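Local coordinates for protein 11R-lipoxygenase (Gersemia fruticosa, PDB 3VF1) that probably uses a non-heme iron to add molecular oxygen to polyunsaturated fatty acids, under regulation by calcium, at residues 384-388 / 389-393; 440-444 / 445-449. All blocks are in the same frame, centred on the assembly; numbering follows the deposited sequence.

Both contacts belong to the lipoxygenase part of the chain, contact 1 preceding contact 2, and their centres are 13 Å apart. Contact 1 is a turn of the long helix 369-410 that supplies an iron ligand; contact 2 is the loop after helix 428-438 as it enters the short helix 445-449. They meet where Met389 SD packs 4.2 Å from Ala446 CB. Helix 456-465 bridges them: Met461 touches both Met389 and Ile440, and Gln457 packs on Met389 while bonding Asp447. Thr594 is likewise bonded from both, by Gln385 and by Val449. With Ala445 about 12 Å from the iron (nearest side-chain atom), contact 2 lies outside the iron's ligand shell and packs against the helix that carries His392 and His397.

Contact 1. Residues 384-388 / 389-393; sequences TQYHQ and MITHL. With FE2 (Fe (II) ion), chain E.
His392 sets its CB against the carbonyl oxygens of the preceding turn, 3.4 Å from His387 O and 3.6 Å from Gln388 O, while its ring runs out to the iron, which NE2 binds at 2.3 Å. The ligand's backbone is held by His392 N donating to His387 O at 2.8 Å. The iron's other protein ligands are His397, His575, Asn579 and the C-terminal carboxylate of Ile698. Behind this shell, the His387 ring reaches Thr391 CB obliquely and gives NE2 to Val578 O, tying the turn to helix 557-579. Further out, Tyr386 has CG anti to the backbone N (chi1 -168°), which lays its ring beside the following turn: Ile390 CD1 sits over one face, 4.1 Å from the Tyr386 centroid and 18° off the normal, and Thr391 OG1 comes in plane to the edge, 3.4 Å from Tyr386 CD1, while bonding Asn266. With an alanine here, Ile390 CD1 would probably lose its CH-pi partner and a gap open beside Thr391. Tyr386 O takes two donors, Ile390 N at 2.9 Å and Thr391 N at 3.1 Å. With His392 to His387 and Leu393 to Gln388, three successive i+5 bonds define a pi-helical turn, the insertion characteristic of the iron-ligand helix of lipoxygenases.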
ATOM      1  N   THR A 384     -11.075   1.768  14.132  1.00 23.34           N
ATOM      2  CA  THR A 384      -9.721   2.296  13.999  1.00 25.26           C
ATOM      3  C   THR A 384      -8.690   1.194  14.215  1.00 26.67           C
ATOM      4  O   THR A 384      -7.712   1.098  13.476  1.00 27.97           O
ATOM      5  CB  THR A 384      -9.451   3.431  15.003  1.00 25.41           C
ATOM      6  OG1 THR A 384     -10.320   4.534  14.723  1.00 26.42           O
ATOM      7  CG2 THR A 384      -8.001   3.889  14.915  1.00 26.54           C
ATOM      8  N   GLN A 385      -8.915   0.367  15.231  1.00 25.05           N
ATOM      9  CA  GLN A 385      -8.021  -0.749  15.512  1.00 27.57           C
ATOM     10  C   GLN A 385      -7.938  -1.618  14.267  1.00 27.21           C
ATOM     11  O   GLN A 385      -6.855  -2.000  13.824  1.00 26.63           O
ATOM     12  CB  GLN A 385      -8.531  -1.597  16.684  1.00 27.30           C
ATOM     13  CG  GLN A 385      -9.020  -0.820  17.899  1.00 27.33           C
ATOM     14  CD  GLN A 385      -7.984   0.143  18.442  1.00 29.92           C
ATOM     15  OE1 GLN A 385      -6.920  -0.269  18.901  1.00 32.38           O
ATOM     16  NE2 GLN A 385      -8.293   1.436  18.393  1.00 25.81           N
ATOM     17  N   TYR A 386      -9.105  -1.919  13.706  1.00 25.00           N
ATOM     18  CA  TYR A 386      -9.211  -2.761  12.524  1.00 25.42           C
ATOM     19  C   TYR A 386      -8.495  -2.124  11.335  1.00 25.21           C
ATOM     20  O   TYR A 386      -7.733  -2.786  10.635  1.00 24.87           O
ATOM     21  CB  TYR A 386     -10.686  -2.989  12.187  1.00 25.70           C
ATOM     22  CG  TYR A 386     -10.935  -4.070  11.160  1.00 26.69           C
ATOM     23  CD1 TYR A 386     -10.652  -3.861   9.816  1.00 25.32           C
ATOM     24  CD2 TYR A 386     -11.469  -5.296  11.533  1.00 27.57           C
ATOM     25  CE1 TYR A 386     -10.886  -4.847   8.874  1.00 24.50           C
ATOM     26  CE2 TYR A 386     -11.706  -6.288  10.600  1.00 27.43           C
ATOM     27  CZ  TYR A 386     -11.413  -6.057   9.272  1.00 27.70           C
ATOM     28  OH  TYR A 386     -11.647  -7.041   8.341  1.00 27.23           O
ATOM     29  N   HIS A 387      -8.736  -0.836  11.114  1.00 24.64           N
ATOM     30  CA  HIS A 387      -8.181  -0.153   9.950  1.00 26.14           C
ATOM     31  C   HIS A 387      -6.657  -0.105   9.972  1.00 24.75           C
ATOM     32  O   HIS A 387      -6.006  -0.422   8.979  1.00 27.26           O
ATOM     33  CB  HIS A 387      -8.717   1.272   9.847  1.00 25.12           C
ATOM     34  CG  HIS A 387      -7.955   2.127   8.885  1.00 26.06           C
ATOM     35  ND1 HIS A 387      -7.102   3.129   9.295  1.00 28.63           N
ATOM     36  CD2 HIS A 387      -7.898   2.115   7.533  1.00 29.50           C
ATOM     37  CE1 HIS A 387      -6.564   3.706   8.236  1.00 28.08           C
ATOM     38  NE2 HIS A 387      -7.029   3.109   7.154  1.00 29.44           N
ATOM     39  N   GLN A 388      -6.092   0.301  11.103  1.00 24.40           N
ATOM     40  CA  GLN A 388      -4.651   0.494  11.205  1.00 26.13           C
ATOM     41  C   GLN A 388      -3.877  -0.809  11.032  1.00 28.40           C
ATOM     42  O   GLN A 388      -2.925  -0.872  10.258  1.00 32.55           O
ATOM     43  CB  GLN A 388      -4.293   1.127  12.550  1.00 25.97           C
ATOM     44  CG  GLN A 388      -4.728   2.574  12.688  1.00 30.89           C
ATOM     45  CD  GLN A 388      -4.021   3.491  11.705  1.00 37.12           C
ATOM     46  OE1 GLN A 388      -2.924   3.190  11.234  1.00 38.26           O
ATOM     47  NE2 GLN A 388      -4.651   4.616  11.389  1.00 35.55           N
ATOM     48  N   MET A 389      -4.289  -1.845  11.752  1.00 27.55           N
ATOM     49  CA  MET A 389      -3.528  -3.088  11.793  1.00 26.90           C
ATOM     50  C   MET A 389      -3.886  -4.055  10.666  1.00 27.23           C
ATOM     51  O   MET A 389      -3.005  -4.699  10.096  1.00 31.83           O
ATOM     52  CB  MET A 389      -3.720  -3.778  13.144  1.00 27.02           C
ATOM     53  CG  MET A 389      -3.364  -2.906  14.338  1.00 27.72           C
ATOM     54  SD  MET A 389      -1.793  -2.038  14.124  1.00 33.41           S
ATOM     55  CE  MET A 389      -0.689  -3.398  13.754  1.00 26.84           C
ATOM     56  N   ILE A 390      -5.170  -4.159  10.340  1.00 23.70           N
ATOM     57  CA  ILE A 390      -5.619  -5.142   9.356  1.00 25.48           C
ATOM     58  C   ILE A 390      -5.764  -4.548   7.958  1.00 27.70           C
ATOM     59  O   ILE A 390      -5.149  -5.032   7.006  1.00 29.26           O
ATOM     60  CB  ILE A 390      -6.954  -5.792   9.776  1.00 26.50           C
ATOM     61  CG1 ILE A 390      -6.738  -6.669  11.011  1.00 26.05           C
ATOM     62  CG2 ILE A 390      -7.530  -6.620   8.633  1.00 23.93           C
ATOM     63  CD1 ILE A 390      -8.002  -7.314  11.546  1.00 30.27           C
ATOM     64  N   THR A 391      -6.575  -3.504   7.833  1.00 25.31           N
ATOM     65  CA  THR A 391      -6.859  -2.919   6.527  1.00 26.49           C
ATOM     66  C   THR A 391      -5.622  -2.288   5.900  1.00 27.58           C
ATOM     67  O   THR A 391      -5.399  -2.409   4.696  1.00 26.04           O
ATOM     68  CB  THR A 391      -7.962  -1.852   6.614  1.00 26.15           C
ATOM     69  OG1 THR A 391      -9.147  -2.435   7.172  1.00 29.74           O
ATOM     70  CG2 THR A 391      -8.271  -1.286   5.233  1.00 25.85           C
ATOM     71  N   HIS A 392      -4.818  -1.610   6.712  1.00 26.09           N
ATOM     72  CA  HIS A 392      -3.658  -0.895   6.188  1.00 26.83           C
ATOM     73  C   HIS A 392      -2.382  -1.725   6.240  1.00 29.09           C
ATOM     74  O   HIS A 392      -1.881  -2.158   5.207  1.00 32.83           O
ATOM     75  CB  HIS A 392      -3.450   0.422   6.934  1.00 28.47           C
ATOM     76  CG  HIS A 392      -2.263   1.200   6.459  1.00 33.36           C
ATOM     77  ND1 HIS A 392      -1.321   1.723   7.318  1.00 34.39           N
ATOM     78  CD2 HIS A 392      -1.859   1.537   5.210  1.00 32.91           C
ATOM     79  CE1 HIS A 392      -0.391   2.352   6.622  1.00 35.35           C
ATOM     80  NE2 HIS A 392      -0.694   2.254   5.339  1.00 33.95           N
ATOM     81  N   LEU A 393      -1.854  -1.949   7.437  1.00 28.32           N
ATOM     82  CA  LEU A 393      -0.556  -2.605   7.578  1.00 30.94           C
ATOM     83  C   LEU A 393      -0.547  -4.033   7.031  1.00 29.24           C
ATOM     84  O   LEU A 393       0.249  -4.354   6.152  1.00 31.02           O
ATOM     85  CB  LEU A 393      -0.099  -2.583   9.038  1.00 27.26           C
ATOM     86  CG  LEU A 393       0.287  -1.194   9.556  1.00 35.77           C
ATOM     87  CD1 LEU A 393       0.633  -1.236  11.039  1.00 39.00           C
ATOM     88  CD2 LEU A 393       1.451  -0.625   8.757  1.00 33.55           C
TER
HETATM   89 FE   FE2 E 701       1.088   2.848   4.044  1.00 40.14          FE
HETATM   90  O   HOH W   1       1.739   4.534   5.541  1.00 43.10           O

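Contact 2. Residues 440-444 / 445-449; sequences IPTGG and AADKV
Gly444 presents its carbonyl oxygen to the short, weakly bonded helix about 445-449: Gly444 O lies 3.3 Å from Asp447 CB and 3.3 Å from Lys448 CG, and it accepts a weak, bent bond from Lys448 N (3.2 Å, 126° at the hydrogen). The backbone before it folds as a type II beta turn from Pro441 to Gly444, closed by Gly444 N on Pro441 O at 3.0 Å. Gly443 fills the third position of that turn with a positive phi, where a CB would jam against the preceding carbonyl oxygen. Its own carbonyl is met by Lys448, whose extended chain bends only at the last torsion (chi4 76°) to bring NZ onto Gly443 O; the modelled 2.5 Å between NZ and Gly443 O is shorter than expected, so the bond is doubtful in detail. Over one face of the turn stands the Asp447 carboxylate, with OD2 3.5 Å from Gly443 N and OD1 3.8 Å from Thr442 CG2. Gly454 N and Gln457 NE2 of helix 456-465 both bond OD1, consistent with a charged carboxylate. The contact is thus mainly polar but lightly bonded, and Asp447 probably owes its position largely to those two outside donors.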
ATOM      1  N   ILE A 440       5.205  -1.378  14.104  1.00 41.70           N
ATOM      2  CA  ILE A 440       4.486  -2.548  14.586  1.00 40.01           C
ATOM      3  C   ILE A 440       4.881  -2.985  15.999  1.00 39.70           C
ATOM      4  O   ILE A 440       4.013  -3.310  16.811  1.00 42.58           O
ATOM      5  CB  ILE A 440       4.686  -3.733  13.623  1.00 37.08           C
ATOM      6  CG1 ILE A 440       4.249  -3.338  12.211  1.00 41.59           C
ATOM      7  CG2 ILE A 440       3.910  -4.946  14.105  1.00 36.89           C
ATOM      8  CD1 ILE A 440       4.534  -4.388  11.159  1.00 43.14           C
ATOM      9  N   PRO A 441       6.188  -2.994  16.305  1.00 36.75           N
ATOM     10  CA  PRO A 441       6.607  -3.557  17.593  1.00 37.71           C
ATOM     11  C   PRO A 441       6.216  -2.679  18.776  1.00 44.26           C
ATOM     12  O   PRO A 441       5.722  -1.567  18.586  1.00 47.19           O
ATOM     13  CB  PRO A 441       8.128  -3.619  17.462  1.00 36.25           C
ATOM     14  CG  PRO A 441       8.461  -2.500  16.548  1.00 39.96           C
ATOM     15  CD  PRO A 441       7.319  -2.397  15.573  1.00 42.44           C
ATOM     16  N   THR A 442       6.430  -3.182  19.987  1.00 46.07           N
ATOM     17  CA  THR A 442       6.190  -2.393  21.188  1.00 49.49           C
ATOM     18  C   THR A 442       7.182  -1.237  21.236  1.00 48.35           C
ATOM     19  O   THR A 442       8.378  -1.425  21.015  1.00 46.63           O
ATOM     20  CB  THR A 442       6.328  -3.245  22.463  1.00 53.45           C
ATOM     21  OG1 THR A 442       7.595  -3.914  22.462  1.00 55.94           O
ATOM     22  CG2 THR A 442       5.211  -4.278  22.537  1.00 46.75           C
ATOM     23  N   GLY A 443       6.676  -0.042  21.521  1.00 46.68           N
ATOM     24  CA  GLY A 443       7.490   1.159  21.479  1.00 41.99           C
ATOM     25  C   GLY A 443       7.316   1.893  20.163  1.00 44.25           C
ATOM     26  O   GLY A 443       7.774   3.025  20.009  1.00 45.20           O
ATOM     27  N   GLY A 444       6.648   1.247  19.212  1.00 43.64           N
ATOM     28  CA  GLY A 444       6.411   1.839  17.908  1.00 42.82           C
ATOM     29  C   GLY A 444       5.242   2.807  17.915  1.00 40.68           C
ATOM     30  O   GLY A 444       4.587   2.998  18.940  1.00 40.34           O
ATOM     31  N   ALA A 445       4.980   3.413  16.761  1.00 37.35           N
ATOM     32  CA  ALA A 445       3.911   4.395  16.627  1.00 38.74           C
ATOM     33  C   ALA A 445       2.554   3.809  17.007  1.00 40.94           C
ATOM     34  O   ALA A 445       1.830   4.379  17.824  1.00 43.54           O
ATOM     35  CB  ALA A 445       3.871   4.931  15.208  1.00 44.02           C
ATOM     36  N   ALA A 446       2.209   2.673  16.406  1.00 39.97           N
ATOM     37  CA  ALA A 446       0.934   2.018  16.683  1.00 40.37           C
ATOM     38  C   ALA A 446       0.774   1.777  18.178  1.00 41.66           C
ATOM     39  O   ALA A 446      -0.306   1.964  18.743  1.00 41.72           O
ATOM     40  CB  ALA A 446       0.846   0.703  15.928  1.00 39.91           C
ATOM     41  N   ASP A 447       1.863   1.363  18.814  1.00 41.21           N
ATOM     42  CA  ASP A 447       1.858   1.060  20.238  1.00 39.10           C
ATOM     43  C   ASP A 447       1.516   2.291  21.075  1.00 37.56           C
ATOM     44  O   ASP A 447       0.973   2.171  22.173  1.00 41.05           O
ATOM     45  CB  ASP A 447       3.225   0.513  20.654  1.00 44.57           C
ATOM     46  CG  ASP A 447       3.180  -0.244  21.964  1.00 47.31           C
ATOM     47  OD1 ASP A 447       2.812  -1.437  21.949  1.00 44.31           O
ATOM     48  OD2 ASP A 447       3.523   0.350  23.008  1.00 53.08           O
ATOM     49  N   LYS A 448       1.829   3.473  20.553  1.00 37.61           N
ATOM     50  CA  LYS A 448       1.640   4.718  21.297  1.00 36.41           C
ATOM     51  C   LYS A 448       0.248   5.340  21.144  1.00 37.24           C
ATOM     52  O   LYS A 448      -0.133   6.196  21.941  1.00 38.60           O
ATOM     53  CB  LYS A 448       2.687   5.753  20.876  1.00 36.90           C
ATOM     54  CG  LYS A 448       4.124   5.377  21.201  1.00 39.06           C
ATOM     55  CD  LYS A 448       5.051   6.570  21.020  1.00 46.78           C
ATOM     56  CE  LYS A 448       6.509   6.203  21.243  1.00 48.43           C
ATOM     57  NZ  LYS A 448       7.085   5.452  20.094  1.00 55.36           N
ATOM     58  N   VAL A 449      -0.506   4.925  20.127  1.00 37.33           N
ATOM     59  CA  VAL A 449      -1.782   5.578  19.826  1.00 33.14           C
ATOM     60  C   VAL A 449      -3.000   4.650  19.891  1.00 30.91           C
ATOM     61  O   VAL A 449      -4.121   5.114  20.085  1.00 33.81           O
ATOM     62  CB  VAL A 449      -1.751   6.242  18.432  1.00 34.34           C
ATOM     63  CG1 VAL A 449      -0.564   7.185  18.323  1.00 34.05           C
ATOM     64  CG2 VAL A 449      -1.707   5.192  17.333  1.00 33.94           C
TER